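Local coordinates for fiber protein (Human adenovirus 21, PDB 3L88) that forms the trimeric knob at the end of the adenovirus fiber and binds the receptor CD46, attaching the virus to its host cell, at residues C[10-15]-C[93-98]; C[20-25]-C[70-75]; C[32-37]-C[53-58]; C[119-124]-C[154-159]; C[132-137]-C[147-152]. All blocks are in the same frame, centred on the assembly; numbering follows the deposited sequence.

How the interactions relate
All five contacts belong to one knob domain, an antiparallel beta sandwich. Interactions 1 and 3 lie in the sheet holding strands 94-95, 11-13, 33-42 and 45-54, with centres about 20 Å apart. Interaction 5 pairs two strands of the other sheet, and interaction 2 joins that sheet's strand 67-76 to the loop running between strands 11-13 and 33-42, its centre about 9 Å from that of interaction 3. Along the chain, interaction 1 encloses interaction 2, which encloses interaction 3; interaction 4 follows and encloses interaction 5. Interaction 4 joins two loops, its centre about 27 Å from those of interactions 1 and 3. Sheet pairing, core packing and loop contacts thus together shape the trimer-forming knob.

Interaction 1: residues C[10-15]-C[93-98]; sequences NTLWTG and LKNKSS
Trp13 and Lys94 form an antiparallel hydrogen-bonded pair at the border of one sheet of the knob's beta sandwich, where strand 11-13 meets the short strand 94-95. Trp13 N donates to Lys94 O at 2.9 Å, and Lys94 N returns a bond to Trp13 O. Two residues further along each segment, the bond from Lys96 N to Thr11 O is long and weak, consistent with strand pairing that fades toward this end.

The side chain of Lys96 runs obliquely past Trp13. Its CB sits 3.8 Å from Thr11 CB and, like Thr11 CG2, lies above one face of the indole, offset to the rim. CG, anti to the backbone N (chi1 -178°), comes 3.7 Å from Trp13 CZ2. CD follows at 4.0 Å from Trp13 CH2, and a bend at chi4 (66°) leaves NZ 4.1 Å from that same CH2. Gly15 CA lies over the opposite face of the indole, so backbone and side chains enclose the ring between them.

Leu12 and Leu93 meet at about a right angle beside this pairing, with Leu12 CD2 3.8 Å from Leu93 CD1. Thr11 packs on Gly43 and Lys96 on Gly44 of the second subunit, placing this edge at a trimer interface. At the far end, the other methyl branch of Leu93, CD2, rests 3.7 Å from Thr14 CG2.

Interaction 2: residues C[20-25]-C[70-75]; sequences PNCQIV and IQLRLY
Ile24 and Ile70 share one side-chain shape: in each, CG1 lies beside the backbone N (chi1 -68° and -69°), leaving CG2 beside the carbonyl carbon. The two branched groups meet obliquely, with Ile24 CG2 4.0 Å from Ile70 CG1 and equally near Ile70 CG2. Leu72 sends its two methyls to different partners. CD1 stands 4.1 Å from Cys22 SG, whereas CD2 comes 3.9 Å from Gln23 O and also approaches Ile24 CG1. The segments therefore meet through apolar surfaces, and polar groups of the loop are held by others: Asn88 ND2 bonds Gln23 O.

This is sandwich-core packing. The irregular loop 20-25, between strands 11-13 and 33-42, lies against strand 67-76 at the border of its sheet. Leu52 of strand 45-54 touches Cys22, Ile24 and Ile70, Leu35 of strand 33-42 touches Cys22 and Leu72, and Trp171 of strand 165-174 packs on Ile70.

Interaction 3: residues C[32-37]-C[53-58]; sequences DGKLTL and VGVSDT
Lys34 and Val53 form the close part of this contact, an antiparallel hydrogen-bonded pair. Lys34 N donates to Val53 O at 2.7 Å in a nearly straight bond (173°), and Val53 N returns a bond to Lys34 O at 2.9 Å. Next along, Gly33 faces Gly54 with their CA atoms 4.5 Å apart, and Gly33 CA also makes a CA-H...O contact with Val53 O. Val55 N then donates to Asp32 O, approaching from well above the carbonyl plane, as the chain leaves the strand after Gly54.

The outer side is looser and rests on side chains. Lys34 extends beyond CG, and its methylenes pass Val55 at about a right angle: CG is 3.8 Å from Val55 CG2, with CD and CE a little further off. Both residues are partly exposed. Inward, Asp32 CB packs 3.5 Å from Ser56 OG, while the Asp32 carboxylate turns to other partners, OD1 accepting from Ile24 N and OD2 from Val25 N. Ser56 OG is hydrogen-bonded to Val59 N.

Val53 also packs on Glu128 of the second subunit. The arrangement is the open end of the beta hairpin formed by strands 33-42 and 45-54 in the knob sandwich; on the other edge of the first strand, Asp32 and Gly33 both face Cys22, a classic beta bulge.

Interaction 4: residues C[119-124]-C[154-159]; sequences PFNTTT and LNSRTI
Phe120 and Asn121 pack onto a tight turn at Asn155 and Ser156 at one end of the knob's beta sandwich, joining the loop between strands 94-95 and 130-138 to that between strands 145-154 and 165-174.

Two hydrogen bonds cross between the loops. Asn121 N donates to Ser156 O at 3.0 Å in a nearly straight bond (174°), with the donor tilted from the carbonyl plane. The side chain adds a weaker bond, Asn121 ND2 to Ser156 OG at 3.1 Å; that hydroxyl also has a weak bond with Asp126.

Ring contacts come next. Phe120 CG lies anti to the carbonyl carbon (chi1 -67°), and Asn155 CB stands over the centre of the ring in a CH-pi contact, 3.9 Å from its centroid. Ring and amide planes are 31° apart. The Asn155 amide is itself gripped from outside, ND2 by the carbonyls of Tyr118 and Pro113 and OD1 by Ala166 N, which would fix the platform under the ring.

Contacts to backbone carbonyls complete the set. Ser156 CA makes a CA-H...O contact with Pro119 O at 3.4 Å, and Asn129 ND2 also bonds that carbonyl. At the edge of the Phe120 ring, near its plane, CE1 meets Arg157 O at 3.0 Å.

Interaction 5: residues C[132-137]-C[147-152]; sequences HGICYY and PLNISI
Ile150 pairs with Gly133 across two antiparallel strands, its CG2 lying against the glycine. With CG1 anti to the backbone N (chi1 167°), CG2 falls between the backbone N and carbonyl carbon and lies 3.2 Å from Gly133 O. CG2 also reaches Cys135 SG at 4.2 Å, and Leu148, the hydrogen-bonded partner of Cys135, sets CB equally near. Leu148 CD1 extends to Tyr137 CB, 4.1 Å away.

The other face of the pairing carries His132, Ile134 and Tyr136. His132, with CG anti to the carbonyl carbon (chi1 -64°), sets CD2 3.2 Å from Ser151 CB, very close and doubtful at this resolution; Tyr136 leans its CD2 toward Pro147 CA at 4.0 Å. A water donates to both Gly133 O and Asn149 OD1. Four backbone bonds, two each for Gly133-Ile150 and Cys135-Leu148, hold the register.

The segments form the hairpin of strands 130-138 and 145-154. Cys135 and Ile150 pack on Trp171, and Leu148 on Leu173, both of neighbouring strand 165-174, while Phe191 of strand 191-196 in the other sheet touches Ile150. On the opposite face, His132 and Ile134 touch Tyr136 of the third subunit, and Tyr136 touches Ile134 of the second, so strand 130-138 lies at the trimer interface.

Interaction 1: residues C[10-15]-C[93-98]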
# COMPACT_ATOMS: atom_id res chain seq x y z
N ASN C 10 4.27 -8.68 -18.80
CA ASN C 10 3.60 -8.59 -17.51
C ASN C 10 3.18 -7.18 -17.12
O ASN C 10 2.76 -6.94 -15.98
CB ASN C 10 4.49 -9.15 -16.40
CG ASN C 10 5.14 -10.46 -16.77
OD1 ASN C 10 6.36 -10.55 -16.89
ND2 ASN C 10 4.33 -11.49 -16.96
N THR C 11 3.31 -6.23 -18.04
CA THR C 11 3.10 -4.83 -17.70
C THR C 11 2.21 -4.14 -18.73
O THR C 11 2.48 -4.19 -19.93
CB THR C 11 4.45 -4.06 -17.57
OG1 THR C 11 5.29 -4.72 -16.60
CG2 THR C 11 4.21 -2.64 -17.11
N LEU C 12 1.14 -3.52 -18.25
CA LEU C 12 0.30 -2.66 -19.08
C LEU C 12 0.30 -1.26 -18.48
O LEU C 12 -0.02 -1.08 -17.30
CB LEU C 12 -1.12 -3.20 -19.14
CG LEU C 12 -2.09 -2.49 -20.08
CD1 LEU C 12 -1.72 -2.75 -21.54
CD2 LEU C 12 -3.52 -2.92 -19.81
N TRP C 13 0.69 -0.26 -19.27
CA TRP C 13 0.94 1.07 -18.73
C TRP C 13 0.80 2.21 -19.72
O TRP C 13 0.59 2.00 -20.92
CB TRP C 13 2.31 1.12 -18.05
CG TRP C 13 3.47 1.10 -18.99
CD1 TRP C 13 3.43 0.95 -20.35
CD2 TRP C 13 4.86 1.19 -18.65
NE1 TRP C 13 4.70 0.96 -20.87
CE2 TRP C 13 5.60 1.11 -19.85
CE3 TRP C 13 5.55 1.33 -17.44
CZ2 TRP C 13 6.99 1.18 -19.87
CZ3 TRP C 13 6.93 1.40 -17.47
CH2 TRP C 13 7.64 1.32 -18.68
N THR C 14 0.91 3.43 -19.21
CA THR C 14 0.79 4.64 -20.01
C THR C 14 2.12 5.01 -20.64
O THR C 14 2.21 5.99 -21.38
CB THR C 14 0.33 5.82 -19.14
OG1 THR C 14 1.19 5.93 -18.00
CG2 THR C 14 -1.09 5.63 -18.68
N GLY C 15 3.16 4.25 -20.31
CA GLY C 15 4.53 4.66 -20.59
C GLY C 15 5.01 5.62 -19.53
O GLY C 15 4.22 6.17 -18.77
N LEU C 93 -3.46 2.30 -23.54
CA LEU C 93 -2.37 1.68 -22.80
C LEU C 93 -1.57 0.76 -23.72
O LEU C 93 -2.02 0.39 -24.80
CB LEU C 93 -2.91 0.88 -21.61
CG LEU C 93 -3.80 1.66 -20.63
CD1 LEU C 93 -4.35 0.74 -19.55
CD2 LEU C 93 -3.03 2.80 -20.01
N LYS C 94 -0.37 0.39 -23.28
CA LYS C 94 0.49 -0.49 -24.05
C LYS C 94 1.37 -1.33 -23.14
O LYS C 94 1.54 -1.02 -21.95
CB LYS C 94 1.36 0.34 -25.00
CG LYS C 94 2.37 1.23 -24.29
CD LYS C 94 2.82 2.38 -25.16
CE LYS C 94 3.90 3.18 -24.47
NZ LYS C 94 4.11 4.48 -25.13
N ASN C 95 1.94 -2.40 -23.70
CA ASN C 95 2.87 -3.26 -22.97
C ASN C 95 4.26 -2.64 -22.86
O ASN C 95 4.63 -1.77 -23.64
CB ASN C 95 2.96 -4.63 -23.63
CG ASN C 95 1.64 -5.38 -23.61
OD1 ASN C 95 0.97 -5.45 -22.58
ND2 ASN C 95 1.27 -5.97 -24.74
N LYS C 96 5.02 -3.09 -21.87
CA LYS C 96 6.35 -2.53 -21.62
C LYS C 96 7.34 -2.99 -22.69
O LYS C 96 8.21 -2.23 -23.09
CB LYS C 96 6.85 -2.91 -20.23
CG LYS C 96 8.20 -2.32 -19.86
CD LYS C 96 8.55 -2.60 -18.41
CE LYS C 96 10.05 -2.65 -18.19
NZ LYS C 96 10.70 -1.32 -18.41
N SER C 97 7.17 -4.21 -23.17
CA SER C 97 8.14 -4.81 -24.08
C SER C 97 7.91 -4.40 -25.53
O SER C 97 6.99 -4.89 -26.19
CB SER C 97 8.13 -6.33 -23.95
OG SER C 97 6.80 -6.83 -23.95
N SER C 98 8.75 -3.50 -26.03
CA SER C 98 8.62 -3.00 -27.40
C SER C 98 9.72 -3.52 -28.31
O SER C 98 9.54 -3.63 -29.53
CB SER C 98 8.61 -1.46 -27.40

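Interaction 2: residues C[20-25]-C[70-75]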
# COMPACT_ATOMS: atom_id res chain seq x y z
N PRO C 20 0.47 14.92 -22.47
CA PRO C 20 -0.91 15.06 -22.01
C PRO C 20 -1.81 14.01 -22.65
O PRO C 20 -1.94 13.96 -23.88
CB PRO C 20 -1.29 16.46 -22.49
CG PRO C 20 0.01 17.20 -22.48
CD PRO C 20 1.05 16.19 -22.91
N ASN C 21 -2.41 13.16 -21.83
CA ASN C 21 -3.00 11.92 -22.32
C ASN C 21 -4.42 11.66 -21.81
O ASN C 21 -5.04 10.67 -22.18
CB ASN C 21 -2.09 10.73 -22.01
CG ASN C 21 -2.03 10.40 -20.53
OD1 ASN C 21 -2.63 11.09 -19.70
ND2 ASN C 21 -1.32 9.32 -20.19
N CYS C 22 -4.92 12.56 -20.96
CA CYS C 22 -6.26 12.42 -20.39
C CYS C 22 -6.97 13.76 -20.26
O CYS C 22 -6.38 14.82 -20.48
CB CYS C 22 -6.19 11.73 -19.03
SG CYS C 22 -5.54 12.79 -17.72
N GLN C 23 -8.25 13.71 -19.88
CA GLN C 23 -9.08 14.92 -19.80
C GLN C 23 -9.80 15.05 -18.46
O GLN C 23 -10.80 14.37 -18.21
CB GLN C 23 -10.07 14.97 -20.96
CG GLN C 23 -9.40 15.05 -22.32
CD GLN C 23 -10.37 15.40 -23.43
OE1 GLN C 23 -11.52 14.98 -23.41
NE2 GLN C 23 -9.90 16.18 -24.40
N ILE C 24 -9.30 15.95 -17.62
CA ILE C 24 -9.87 16.18 -16.31
C ILE C 24 -11.17 16.98 -16.39
O ILE C 24 -12.18 16.60 -15.79
CB ILE C 24 -8.86 16.92 -15.40
CG1 ILE C 24 -7.68 16.00 -15.09
CG2 ILE C 24 -9.54 17.43 -14.13
CD1 ILE C 24 -6.44 16.74 -14.61
N VAL C 25 -11.15 18.08 -17.14
CA VAL C 25 -12.34 18.89 -17.35
C VAL C 25 -13.14 18.34 -18.52
O VAL C 25 -12.71 18.44 -19.67
CB VAL C 25 -11.99 20.36 -17.62
CG1 VAL C 25 -13.24 21.15 -18.02
CG2 VAL C 25 -11.33 20.97 -16.39
N ILE C 70 -11.48 15.34 -8.85
CA ILE C 70 -11.02 14.95 -10.16
C ILE C 70 -11.39 13.50 -10.42
O ILE C 70 -11.10 12.63 -9.59
CB ILE C 70 -9.49 15.10 -10.29
CG1 ILE C 70 -9.11 16.58 -10.27
CG2 ILE C 70 -8.99 14.41 -11.55
CD1 ILE C 70 -7.63 16.83 -10.02
N GLN C 71 -12.02 13.24 -11.56
CA GLN C 71 -12.52 11.91 -11.87
C GLN C 71 -12.07 11.47 -13.26
O GLN C 71 -12.37 12.14 -14.25
CB GLN C 71 -14.04 11.87 -11.78
CG GLN C 71 -14.62 10.47 -11.62
CD GLN C 71 -16.14 10.45 -11.69
OE1 GLN C 71 -16.73 10.57 -12.77
NE2 GLN C 71 -16.79 10.27 -10.55
N LEU C 72 -11.37 10.35 -13.33
CA LEU C 72 -11.01 9.75 -14.61
C LEU C 72 -11.65 8.38 -14.75
O LEU C 72 -11.39 7.47 -13.96
CB LEU C 72 -9.49 9.64 -14.74
CG LEU C 72 -8.68 10.93 -14.54
CD1 LEU C 72 -7.18 10.67 -14.65
CD2 LEU C 72 -9.13 11.99 -15.54
N ARG C 73 -12.52 8.23 -15.75
CA ARG C 73 -13.17 6.95 -16.04
C ARG C 73 -12.52 6.26 -17.23
O ARG C 73 -12.45 6.82 -18.32
CB ARG C 73 -14.66 7.16 -16.32
CG ARG C 73 -15.47 7.60 -15.11
CD ARG C 73 -16.92 7.86 -15.49
NE ARG C 73 -17.01 8.79 -16.62
CZ ARG C 73 -16.95 10.12 -16.50
NH1 ARG C 73 -16.79 10.67 -15.30
NH2 ARG C 73 -17.04 10.89 -17.58
N LEU C 74 -12.04 5.04 -17.02
CA LEU C 74 -11.49 4.25 -18.11
C LEU C 74 -12.42 3.10 -18.43
O LEU C 74 -12.84 2.37 -17.54
CB LEU C 74 -10.10 3.72 -17.76
CG LEU C 74 -9.07 4.60 -17.05
CD1 LEU C 74 -7.66 4.15 -17.41
CD2 LEU C 74 -9.25 6.07 -17.37
N TYR C 75 -12.76 2.95 -19.70
CA TYR C 75 -13.60 1.85 -20.15
C TYR C 75 -12.84 0.99 -21.15
O TYR C 75 -12.12 1.51 -22.01
CB TYR C 75 -14.89 2.38 -20.79
CG TYR C 75 -15.73 3.22 -19.85
CD1 TYR C 75 -16.48 2.63 -18.83
CD2 TYR C 75 -15.79 4.61 -19.98
CE1 TYR C 75 -17.25 3.39 -17.97
CE2 TYR C 75 -16.55 5.37 -19.13
CZ TYR C 75 -17.28 4.76 -18.12
OH TYR C 75 -18.06 5.51 -17.27

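Interaction 3: residues C[32-37]-C[53-58]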
# COMPACT_ATOMS: atom_id res chain seq x y z
N ASP C 32 -5.66 17.81 -20.71
CA ASP C 32 -5.27 18.77 -19.69
C ASP C 32 -4.62 18.11 -18.47
O ASP C 32 -4.46 18.73 -17.42
CB ASP C 32 -6.46 19.64 -19.29
CG ASP C 32 -7.64 18.82 -18.79
OD1 ASP C 32 -7.49 17.59 -18.63
OD2 ASP C 32 -8.70 19.41 -18.54
N GLY C 33 -4.23 16.85 -18.63
CA GLY C 33 -3.57 16.13 -17.56
C GLY C 33 -2.69 15.01 -18.08
O GLY C 33 -2.97 14.43 -19.13
N LYS C 34 -1.62 14.73 -17.34
CA LYS C 34 -0.76 13.59 -17.63
C LYS C 34 -0.98 12.51 -16.58
O LYS C 34 -0.59 12.67 -15.42
CB LYS C 34 0.72 14.00 -17.63
CG LYS C 34 1.09 15.05 -18.67
CD LYS C 34 2.45 15.66 -18.35
CE LYS C 34 2.99 16.46 -19.51
NZ LYS C 34 4.33 17.04 -19.20
N LEU C 35 -1.62 11.42 -16.99
CA LEU C 35 -1.88 10.30 -16.10
C LEU C 35 -0.80 9.24 -16.24
O LEU C 35 -0.56 8.71 -17.33
CB LEU C 35 -3.25 9.70 -16.38
CG LEU C 35 -3.60 8.45 -15.56
CD1 LEU C 35 -3.89 8.81 -14.11
CD2 LEU C 35 -4.77 7.69 -16.19
N THR C 36 -0.13 8.92 -15.13
CA THR C 36 0.79 7.80 -15.10
C THR C 36 0.14 6.60 -14.43
O THR C 36 -0.23 6.66 -13.26
CB THR C 36 2.11 8.15 -14.37
OG1 THR C 36 2.78 9.20 -15.08
CG2 THR C 36 3.02 6.94 -14.30
N LEU C 37 -0.03 5.53 -15.19
CA LEU C 37 -0.69 4.34 -14.68
C LEU C 37 0.08 3.09 -15.08
O LEU C 37 0.36 2.88 -16.26
CB LEU C 37 -2.13 4.27 -15.19
CG LEU C 37 -2.91 3.01 -14.82
CD1 LEU C 37 -3.20 2.98 -13.33
CD2 LEU C 37 -4.19 2.90 -15.61
N VAL C 53 -0.46 14.41 -13.05
CA VAL C 53 0.08 15.77 -13.16
C VAL C 53 -0.82 16.65 -14.04
O VAL C 53 -1.17 16.26 -15.15
CB VAL C 53 1.50 15.75 -13.76
CG1 VAL C 53 2.05 17.17 -13.87
CG2 VAL C 53 2.41 14.88 -12.92
N GLY C 54 -1.18 17.82 -13.53
CA GLY C 54 -2.06 18.74 -14.26
C GLY C 54 -1.32 19.55 -15.30
O GLY C 54 -0.16 19.91 -15.11
N VAL C 55 -1.98 19.84 -16.42
CA VAL C 55 -1.34 20.55 -17.52
C VAL C 55 -1.94 21.94 -17.77
O VAL C 55 -1.21 22.93 -17.85
CB VAL C 55 -1.39 19.74 -18.83
CG1 VAL C 55 -0.89 20.57 -19.99
CG2 VAL C 55 -0.56 18.47 -18.69
N SER C 56 -3.26 22.00 -17.91
CA SER C 56 -3.93 23.25 -18.25
C SER C 56 -4.01 24.18 -17.04
O SER C 56 -3.89 23.74 -15.90
CB SER C 56 -5.33 22.98 -18.80
OG SER C 56 -6.26 22.81 -17.74
N ASP C 57 -4.21 25.47 -17.30
CA ASP C 57 -4.37 26.46 -16.25
C ASP C 57 -5.57 26.16 -15.36
O ASP C 57 -5.53 26.40 -14.15
CB ASP C 57 -4.50 27.86 -16.85
CG ASP C 57 -3.17 28.44 -17.28
OD1 ASP C 57 -2.16 27.71 -17.24
OD2 ASP C 57 -3.13 29.64 -17.64
N THR C 58 -6.65 25.67 -15.96
CA THR C 58 -7.86 25.37 -15.21
C THR C 58 -7.61 24.28 -14.17
O THR C 58 -7.99 24.42 -13.00
CB THR C 58 -9.00 24.94 -16.14
OG1 THR C 58 -9.09 25.85 -17.24
CG2 THR C 58 -10.32 24.93 -15.39

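Interaction 4: residues C[119-124]-C[154-159]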
# COMPACT_ATOMS: atom_id res chain seq x y z
N PRO C 119 -18.41 -7.16 -9.97
CA PRO C 119 -19.42 -7.27 -11.02
C PRO C 119 -20.03 -5.92 -11.39
O PRO C 119 -19.99 -4.98 -10.60
CB PRO C 119 -20.48 -8.17 -10.38
CG PRO C 119 -20.38 -7.90 -8.92
CD PRO C 119 -18.95 -7.50 -8.64
N PHE C 120 -20.60 -5.84 -12.59
CA PHE C 120 -21.45 -4.72 -12.95
C PHE C 120 -22.82 -4.87 -12.28
O PHE C 120 -23.40 -5.96 -12.27
CB PHE C 120 -21.60 -4.64 -14.47
CG PHE C 120 -20.33 -4.28 -15.19
CD1 PHE C 120 -19.98 -2.96 -15.39
CD2 PHE C 120 -19.49 -5.27 -15.70
CE1 PHE C 120 -18.82 -2.63 -16.08
CE2 PHE C 120 -18.33 -4.94 -16.38
CZ PHE C 120 -17.99 -3.62 -16.57
N ASN C 121 -23.32 -3.78 -11.70
CA ASN C 121 -24.46 -3.86 -10.80
C ASN C 121 -25.73 -3.32 -11.43
O ASN C 121 -25.70 -2.75 -12.52
CB ASN C 121 -24.18 -3.11 -9.49
CG ASN C 121 -22.88 -3.54 -8.83
OD1 ASN C 121 -22.77 -4.66 -8.32
ND2 ASN C 121 -21.89 -2.66 -8.84
N THR C 122 -26.85 -3.50 -10.74
CA THR C 122 -28.15 -3.01 -11.21
C THR C 122 -28.86 -2.23 -10.11
O THR C 122 -29.99 -1.77 -10.29
CB THR C 122 -29.05 -4.17 -11.68
OG1 THR C 122 -29.21 -5.13 -10.63
CG2 THR C 122 -28.46 -4.86 -12.91
N THR C 123 -28.20 -2.10 -8.97
CA THR C 123 -28.71 -1.29 -7.86
C THR C 123 -27.60 -0.43 -7.28
O THR C 123 -26.54 -0.26 -7.89
CB THR C 123 -29.29 -2.17 -6.74
OG1 THR C 123 -28.24 -2.90 -6.09
CG2 THR C 123 -30.32 -3.15 -7.29
N THR C 124 -27.84 0.10 -6.08
CA THR C 124 -26.87 0.94 -5.41
C THR C 124 -26.42 0.34 -4.08
O THR C 124 -26.66 0.91 -3.01
CB THR C 124 -27.42 2.37 -5.18
OG1 THR C 124 -26.39 3.20 -4.62
CG2 THR C 124 -28.62 2.34 -4.24
N LEU C 154 -14.06 -0.31 -9.41
CA LEU C 154 -13.84 -1.33 -10.43
C LEU C 154 -15.16 -1.81 -11.05
O LEU C 154 -16.10 -2.18 -10.34
CB LEU C 154 -13.06 -2.51 -9.86
CG LEU C 154 -11.66 -2.18 -9.32
CD1 LEU C 154 -11.07 -3.40 -8.64
CD2 LEU C 154 -10.75 -1.67 -10.42
N ASN C 155 -15.21 -1.77 -12.38
CA ASN C 155 -16.40 -2.19 -13.11
C ASN C 155 -17.66 -1.49 -12.61
O ASN C 155 -17.78 -0.27 -12.71
CB ASN C 155 -16.55 -3.71 -13.03
CG ASN C 155 -15.40 -4.44 -13.71
OD1 ASN C 155 -14.81 -3.94 -14.68
ND2 ASN C 155 -15.06 -5.62 -13.20
N SER C 156 -18.59 -2.26 -12.07
CA SER C 156 -19.80 -1.70 -11.46
C SER C 156 -20.73 -0.99 -12.45
O SER C 156 -21.95 -1.19 -12.40
CB SER C 156 -19.44 -0.75 -10.32
OG SER C 156 -20.59 -0.07 -9.85
N ARG C 157 -20.17 -0.16 -13.32
CA ARG C 157 -20.98 0.68 -14.20
C ARG C 157 -20.63 0.44 -15.66
O ARG C 157 -19.46 0.33 -16.02
CB ARG C 157 -20.74 2.16 -13.85
CG ARG C 157 -21.74 3.12 -14.46
CD ARG C 157 -23.08 3.05 -13.73
NE ARG C 157 -22.94 3.29 -12.30
CZ ARG C 157 -23.03 2.34 -11.37
NH1 ARG C 157 -23.27 1.08 -11.72
NH2 ARG C 157 -22.89 2.65 -10.09
N THR C 158 -21.65 0.38 -16.51
CA THR C 158 -21.44 0.48 -17.95
C THR C 158 -22.12 1.73 -18.54
O THR C 158 -22.98 2.33 -17.90
CB THR C 158 -21.93 -0.77 -18.70
OG1 THR C 158 -21.58 -0.66 -20.09
CG2 THR C 158 -23.44 -0.91 -18.59
N ILE C 159 -21.69 2.12 -19.73
CA ILE C 159 -22.35 3.19 -20.47
C ILE C 159 -22.28 2.93 -21.96
O ILE C 159 -22.24 3.87 -22.76
CB ILE C 159 -21.73 4.58 -20.17
CG1 ILE C 159 -20.26 4.61 -20.58
CG2 ILE C 159 -21.90 4.95 -18.70
CD1 ILE C 159 -19.69 6.01 -20.72

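Interaction 5: residues C[132-137]-C[147-152]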
# COMPACT_ATOMS: atom_id res chain seq x y z
N HIS C 132 -10.29 2.27 -1.46
CA HIS C 132 -10.17 3.59 -0.85
C HIS C 132 -8.82 3.78 -0.19
O HIS C 132 -8.24 2.85 0.35
CB HIS C 132 -11.28 3.81 0.18
CG HIS C 132 -12.65 3.81 -0.41
ND1 HIS C 132 -13.59 2.84 -0.12
CD2 HIS C 132 -13.26 4.68 -1.25
CE1 HIS C 132 -14.71 3.11 -0.76
NE2 HIS C 132 -14.54 4.22 -1.45
N GLY C 133 -8.31 5.01 -0.23
CA GLY C 133 -7.02 5.30 0.37
C GLY C 133 -6.68 6.78 0.31
O GLY C 133 -7.54 7.61 0.03
N ILE C 134 -5.42 7.10 0.58
CA ILE C 134 -4.99 8.48 0.65
C ILE C 134 -3.66 8.67 -0.07
O ILE C 134 -2.74 7.88 0.10
CB ILE C 134 -4.86 8.95 2.11
CG1 ILE C 134 -6.20 8.83 2.84
CG2 ILE C 134 -4.36 10.38 2.16
CD1 ILE C 134 -6.18 9.36 4.26
N CYS C 135 -3.58 9.71 -0.89
CA CYS C 135 -2.30 10.23 -1.34
C CYS C 135 -2.19 11.71 -1.01
O CYS C 135 -3.03 12.25 -0.29
CB CYS C 135 -2.10 9.99 -2.84
SG CYS C 135 -3.47 10.53 -3.87
N TYR C 136 -1.16 12.37 -1.52
CA TYR C 136 -0.78 13.67 -0.99
C TYR C 136 -0.40 14.69 -2.05
O TYR C 136 0.14 14.34 -3.10
CB TYR C 136 0.35 13.52 0.04
CG TYR C 136 -0.02 12.63 1.20
CD1 TYR C 136 0.11 11.25 1.11
CD2 TYR C 136 -0.56 13.17 2.37
CE1 TYR C 136 -0.26 10.43 2.17
CE2 TYR C 136 -0.92 12.36 3.43
CZ TYR C 136 -0.77 10.99 3.32
OH TYR C 136 -1.14 10.19 4.37
N TYR C 137 -0.72 15.95 -1.77
CA TYR C 137 -0.28 17.06 -2.60
C TYR C 137 0.72 17.92 -1.85
O TYR C 137 0.49 18.27 -0.69
CB TYR C 137 -1.48 17.91 -3.03
CG TYR C 137 -1.09 19.19 -3.73
CD1 TYR C 137 -0.61 19.18 -5.03
CD2 TYR C 137 -1.20 20.42 -3.09
CE1 TYR C 137 -0.25 20.34 -5.67
CE2 TYR C 137 -0.84 21.59 -3.72
CZ TYR C 137 -0.35 21.54 -5.01
OH TYR C 137 0.02 22.70 -5.66
N PRO C 147 -3.60 16.09 2.26
CA PRO C 147 -4.19 14.78 2.02
C PRO C 147 -5.23 14.82 0.92
O PRO C 147 -6.07 15.72 0.87
CB PRO C 147 -4.87 14.44 3.36
CG PRO C 147 -4.37 15.45 4.35
CD PRO C 147 -4.01 16.66 3.56
N LEU C 148 -5.19 13.82 0.04
CA LEU C 148 -6.22 13.65 -0.98
C LEU C 148 -6.85 12.27 -0.85
O LEU C 148 -6.17 11.25 -0.98
CB LEU C 148 -5.62 13.80 -2.37
CG LEU C 148 -4.97 15.14 -2.70
CD1 LEU C 148 -4.26 15.04 -4.04
CD2 LEU C 148 -6.03 16.24 -2.73
N ASN C 149 -8.16 12.24 -0.62
CA ASN C 149 -8.89 10.99 -0.64
C ASN C 149 -8.93 10.42 -2.05
O ASN C 149 -9.39 11.09 -2.98
CB ASN C 149 -10.31 11.19 -0.11
CG ASN C 149 -10.33 11.87 1.25
OD1 ASN C 149 -9.77 11.35 2.22
ND2 ASN C 149 -10.95 13.04 1.32
N ILE C 150 -8.39 9.22 -2.22
CA ILE C 150 -8.44 8.55 -3.51
C ILE C 150 -9.32 7.31 -3.41
O ILE C 150 -9.19 6.51 -2.49
CB ILE C 150 -7.03 8.13 -3.99
CG1 ILE C 150 -7.13 7.16 -5.17
CG2 ILE C 150 -6.25 7.48 -2.86
CD1 ILE C 150 -7.17 7.82 -6.52
N SER C 151 -10.24 7.18 -4.36
CA SER C 151 -11.06 5.99 -4.45
C SER C 151 -11.06 5.44 -5.87
O SER C 151 -11.16 6.18 -6.84
CB SER C 151 -12.49 6.26 -3.98
OG SER C 151 -13.21 6.99 -4.95
N ILE C 152 -10.89 4.13 -5.98
CA ILE C 152 -10.91 3.45 -7.26
C ILE C 152 -12.14 2.54 -7.34
O ILE C 152 -12.31 1.64 -6.52
CB ILE C 152 -9.65 2.59 -7.43
CG1 ILE C 152 -8.41 3.48 -7.34
CG2 ILE C 152 -9.70 1.83 -8.74
CD1 ILE C 152 -7.10 2.73 -7.46
O HOH W 1 -10.20 8.40 1.68